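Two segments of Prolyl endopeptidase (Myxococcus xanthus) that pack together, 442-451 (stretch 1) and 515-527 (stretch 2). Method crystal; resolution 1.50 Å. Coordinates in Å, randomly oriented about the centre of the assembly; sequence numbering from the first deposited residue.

Stretch 1, residues 442-451: RDGNAPTLLY
Stretch 2 515-527: YLVQQKYTQPKRL

Two segments of one chain, 442-451 and 515-527, pack together; from Gly444 to Thr448 the first segment runs in the same direction as Thr522 to Leu527. The first is loop until it becomes a strand that includes 448-451; the second ends a helix at Gln518, leaves helical geometry at Gln519 and reaches the strand of stretch 1 in a bridge at Leu527. CA atoms pair Gly444 with Thr522 (4.1 Å), Pro447 with Arg526 (4.8 Å) and Thr448 with Leu527 (4.9 Å), the last pair forming a parallel beta bridge. Together the stretches bury 845 Å².

Backbone hydrogen bonds set this register. Gly444 N donates to Lys520 O (2.9 Å), Ala446 N to Tyr521 O (3.0 Å) and Thr448 N to Arg526 O (2.9 Å, nearly straight at 159°). The same Arg526 O receives a CA-H...O contact from Pro447 CA (3.4 Å), and Leu527 CA makes another to Thr448 O (3.6 Å). Proline, which has no amide hydrogen, can thus still engage the carbonyl through its CA. Gly444 has phi/psi 75/19, a positive phi that favours glycine. Lys520 adopts nearly the same conformation, 72/22, just after Gln519 (-87/12) leaves the helix. Tyr521 N bonds to Leu516 O (3.1 Å) in this turn; further on, Arg526 N bonds to Gln523 O (2.9 Å).

Side chains extend the polar network, with donors from arginine, glutamine and threonine. Arg526, with chi1 to chi3 all m and chi4 at -176°, points toward stretch 1 and clasps Asn445 O with NE (2.8 Å) and NH2 (2.9 Å); one guanidinium face is covered by Pro447 CG, so a flat cation rests against an apolar ring. Asn445 (chi1 t) turns its OD1 to Gln523 NE2 (2.9 Å), with Gln523 in p, t. Ala446 O accepts from two threonine hydroxyls, Thr522 OG1 (chi1 t, 2.8 Å) across the contact and Thr448 OG1 (chi1 m, 3.0 Å) within its own stretch. Threonine suits both places: its hydroxyl is close to the backbone, and the methyl of Thr448 remains free for apolar packing.

Arg442 combines hydrogen bonding with stacking. With chi1 to chi3 in m and chi4 at -85°, its end comes nearer stretch 2 although CA-to-CB points sideways. Arg442 NE and NH2 both donate to Gln519 O (3.1 and 3.0 Å), which lies at the guanidinium edge and leaves the flat face available to Tyr521. Planes are 11° apart and centres 3.8 Å, with Arg442 CZ 3.9 Å from the Tyr521 ring centroid, a cation-pi arrangement over the face. Tyr521 (chi1 m, chi2 -83°) starts with CB directed away, but its ring reaches back to the arginine.

Apolar packing accompanies the strand at Thr448 and Leu450. Leu450 (t, p) points toward stretch 2, its CB 4.2 Å from both Leu516 CD1 and Leu527 CD1. Thr448 CG2 lies 4.0 Å from Leu516 CD1 and 3.7 Å from Leu527 CD1. Leu516 is m, t and Leu527 t, p; these branched side chains fill buried space without polar demands.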

# COMPACT_ATOMS: atom_id res chain seq x y z
N ARG A 442 -24.96 14.45 17.46
CA ARG A 442 -23.78 15.30 17.49
C ARG A 442 -23.68 15.94 18.85
O ARG A 442 -23.89 17.16 19.01
CB ARG A 442 -23.84 16.36 16.38
CG ARG A 442 -23.71 15.77 15.00
CD ARG A 442 -22.29 15.44 14.64
NE ARG A 442 -21.51 16.61 14.32
CZ ARG A 442 -21.47 17.18 13.12
NH1 ARG A 442 -22.18 16.72 12.10
NH2 ARG A 442 -20.70 18.23 12.93
N ASP A 443 -23.33 15.10 19.82
CA ASP A 443 -23.33 15.44 21.24
C ASP A 443 -21.94 15.43 21.85
O ASP A 443 -21.79 15.51 23.05
CB ASP A 443 -24.25 14.48 22.00
CG ASP A 443 -23.76 13.03 22.00
OD1 ASP A 443 -22.75 12.69 21.34
OD2 ASP A 443 -24.36 12.12 22.64
N GLY A 444 -20.91 15.31 21.01
CA GLY A 444 -19.54 15.33 21.52
C GLY A 444 -19.10 14.08 22.24
O GLY A 444 -18.11 14.07 22.98
N ASN A 445 -19.80 12.98 22.00
CA ASN A 445 -19.51 11.77 22.76
C ASN A 445 -19.50 10.47 21.98
O ASN A 445 -19.38 9.40 22.57
CB ASN A 445 -20.50 11.66 23.92
CG ASN A 445 -20.02 10.71 24.98
OD1 ASN A 445 -18.87 10.77 25.40
ND2 ASN A 445 -20.90 9.83 25.40
N ALA A 446 -19.57 10.54 20.65
CA ALA A 446 -19.50 9.32 19.85
C ALA A 446 -18.09 8.72 19.88
O ALA A 446 -17.11 9.45 19.72
CB ALA A 446 -19.88 9.63 18.41
N PRO A 447 -17.97 7.41 20.03
CA PRO A 447 -16.67 6.76 19.90
C PRO A 447 -16.23 7.01 18.46
O PRO A 447 -16.99 6.76 17.53
CB PRO A 447 -16.98 5.28 20.12
CG PRO A 447 -18.35 5.16 20.42
CD PRO A 447 -19.07 6.46 20.25
N THR A 448 -15.01 7.47 18.28
CA THR A 448 -14.53 7.86 16.97
C THR A 448 -13.19 7.23 16.70
O THR A 448 -12.36 7.16 17.58
CB THR A 448 -14.46 9.40 16.93
OG1 THR A 448 -15.78 9.92 17.07
CG2 THR A 448 -13.92 9.95 15.61
N LEU A 449 -13.01 6.78 15.48
CA LEU A 449 -11.76 6.19 15.02
C LEU A 449 -11.27 7.02 13.83
O LEU A 449 -11.95 7.11 12.82
CB LEU A 449 -11.97 4.75 14.60
CG LEU A 449 -10.77 3.97 14.05
CD1 LEU A 449 -9.69 3.87 15.04
CD2 LEU A 449 -11.27 2.58 13.65
N LEU A 450 -10.10 7.61 13.97
CA LEU A 450 -9.50 8.52 13.00
C LEU A 450 -8.27 7.84 12.41
O LEU A 450 -7.36 7.43 13.14
CB LEU A 450 -9.11 9.84 13.68
CG LEU A 450 -8.19 10.78 12.90
CD1 LEU A 450 -8.84 11.24 11.58
CD2 LEU A 450 -7.78 11.93 13.75
N TYR A 451 -8.29 7.70 11.10
CA TYR A 451 -7.27 6.99 10.33
C TYR A 451 -6.51 7.96 9.42
O TYR A 451 -7.08 8.88 8.83
CB TYR A 451 -7.99 5.94 9.47
CG TYR A 451 -7.17 5.10 8.52
CD1 TYR A 451 -6.07 4.42 8.98
CD2 TYR A 451 -7.58 4.90 7.21
CE1 TYR A 451 -5.33 3.58 8.13
CE2 TYR A 451 -6.86 4.07 6.36
CZ TYR A 451 -5.70 3.46 6.83
OH TYR A 451 -4.91 2.62 6.03
N TYR A 515 -10.39 19.01 15.21
CA TYR A 515 -11.60 19.33 14.45
C TYR A 515 -12.77 18.42 14.86
O TYR A 515 -13.89 18.89 15.05
CB TYR A 515 -11.34 19.17 12.95
CG TYR A 515 -12.56 19.33 12.10
CD1 TYR A 515 -13.38 18.24 11.81
CD2 TYR A 515 -12.95 20.56 11.60
CE1 TYR A 515 -14.54 18.38 11.06
CE2 TYR A 515 -14.05 20.70 10.83
CZ TYR A 515 -14.85 19.61 10.53
OH TYR A 515 -16.01 19.76 9.79
N LEU A 516 -12.54 17.13 15.01
CA LEU A 516 -13.60 16.20 15.36
C LEU A 516 -14.22 16.53 16.72
O LEU A 516 -15.41 16.33 16.93
CB LEU A 516 -13.10 14.77 15.31
CG LEU A 516 -12.69 14.29 13.92
CD1 LEU A 516 -11.89 13.03 13.98
CD2 LEU A 516 -13.92 14.05 13.07
N VAL A 517 -13.41 17.06 17.63
CA VAL A 517 -13.92 17.51 18.93
C VAL A 517 -14.66 18.85 18.77
O VAL A 517 -15.78 19.02 19.31
CB VAL A 517 -12.77 17.60 19.93
CG1 VAL A 517 -13.27 18.14 21.26
CG2 VAL A 517 -12.17 16.23 20.13
N GLN A 518 -14.05 19.81 18.07
CA GLN A 518 -14.67 21.12 17.85
C GLN A 518 -16.06 20.99 17.22
O GLN A 518 -16.99 21.73 17.60
CB GLN A 518 -13.81 21.97 16.89
CG GLN A 518 -12.51 22.54 17.40
CD GLN A 518 -11.47 22.92 16.27
OE1 GLN A 518 -11.70 22.76 15.02
NE2 GLN A 518 -10.31 23.39 16.72
N GLN A 519 -16.20 20.07 16.27
CA GLN A 519 -17.43 19.85 15.53
C GLN A 519 -18.42 18.88 16.19
O GLN A 519 -19.41 18.49 15.58
CB GLN A 519 -17.13 19.42 14.08
CG GLN A 519 -16.58 20.52 13.22
CD GLN A 519 -17.49 21.65 13.13
OE1 GLN A 519 -18.70 21.46 13.01
NE2 GLN A 519 -16.96 22.86 13.26
N LYS A 520 -18.17 18.53 17.45
CA LYS A 520 -19.16 17.83 18.29
C LYS A 520 -19.37 16.37 17.89
O LYS A 520 -20.39 15.78 18.23
CB LYS A 520 -20.48 18.60 18.37
CG LYS A 520 -20.34 20.04 18.87
CD LYS A 520 -19.81 20.12 20.28
CE LYS A 520 -19.95 21.55 20.84
NZ LYS A 520 -18.97 21.82 21.93
N TYR A 521 -18.41 15.76 17.21
CA TYR A 521 -18.49 14.33 16.99
C TYR A 521 -18.09 13.58 18.26
O TYR A 521 -18.69 12.58 18.59
CB TYR A 521 -17.59 13.88 15.85
CG TYR A 521 -18.00 14.41 14.50
CD1 TYR A 521 -18.99 13.79 13.76
CD2 TYR A 521 -17.38 15.53 13.96
CE1 TYR A 521 -19.37 14.28 12.52
CE2 TYR A 521 -17.77 16.03 12.73
CZ TYR A 521 -18.73 15.38 12.00
OH TYR A 521 -19.14 15.84 10.75
N THR A 522 -17.09 14.08 18.95
CA THR A 522 -16.42 13.27 19.96
C THR A 522 -15.69 14.13 20.98
O THR A 522 -15.78 15.37 20.98
CB THR A 522 -15.49 12.28 19.24
OG1 THR A 522 -15.02 11.26 20.13
CG2 THR A 522 -14.26 12.93 18.66
N GLN A 523 -14.97 13.47 21.87
CA GLN A 523 -14.09 14.14 22.85
C GLN A 523 -12.83 13.27 22.98
O GLN A 523 -12.84 12.11 22.56
CB GLN A 523 -14.77 14.33 24.20
CG GLN A 523 -15.28 13.07 24.82
CD GLN A 523 -15.86 13.27 26.21
OE1 GLN A 523 -15.19 13.84 27.08
NE2 GLN A 523 -17.09 12.83 26.42
N PRO A 524 -11.73 13.83 23.48
CA PRO A 524 -10.48 13.06 23.53
C PRO A 524 -10.61 11.64 24.11
O PRO A 524 -10.07 10.69 23.53
CB PRO A 524 -9.56 13.96 24.35
CG PRO A 524 -10.04 15.33 24.00
CD PRO A 524 -11.52 15.22 23.95
N LYS A 525 -11.33 11.47 25.22
CA LYS A 525 -11.42 10.15 25.86
C LYS A 525 -12.26 9.15 25.07
O LYS A 525 -12.32 7.94 25.41
CB LYS A 525 -11.94 10.24 27.31
CG LYS A 525 -13.43 10.53 27.45
CD LYS A 525 -13.85 10.71 28.94
CE LYS A 525 -13.26 11.97 29.60
NZ LYS A 525 -14.12 12.50 30.72
N ARG A 526 -12.91 9.63 24.01
CA ARG A 526 -13.69 8.79 23.14
C ARG A 526 -13.10 8.71 21.73
O ARG A 526 -13.74 8.18 20.81
CB ARG A 526 -15.10 9.36 23.05
CG ARG A 526 -15.85 9.36 24.38
CD ARG A 526 -16.40 7.99 24.72
NE ARG A 526 -17.71 7.82 24.10
CZ ARG A 526 -18.50 6.77 24.27
NH1 ARG A 526 -18.10 5.71 24.95
NH2 ARG A 526 -19.70 6.77 23.71
N LEU A 527 -11.87 9.20 21.56
CA LEU A 527 -11.22 9.24 20.25
C LEU A 527 -10.05 8.28 20.18
O LEU A 527 -9.14 8.34 20.99
CB LEU A 527 -10.72 10.67 19.97
CG LEU A 527 -9.94 10.89 18.66
CD1 LEU A 527 -10.80 10.57 17.47
CD2 LEU A 527 -9.38 12.29 18.58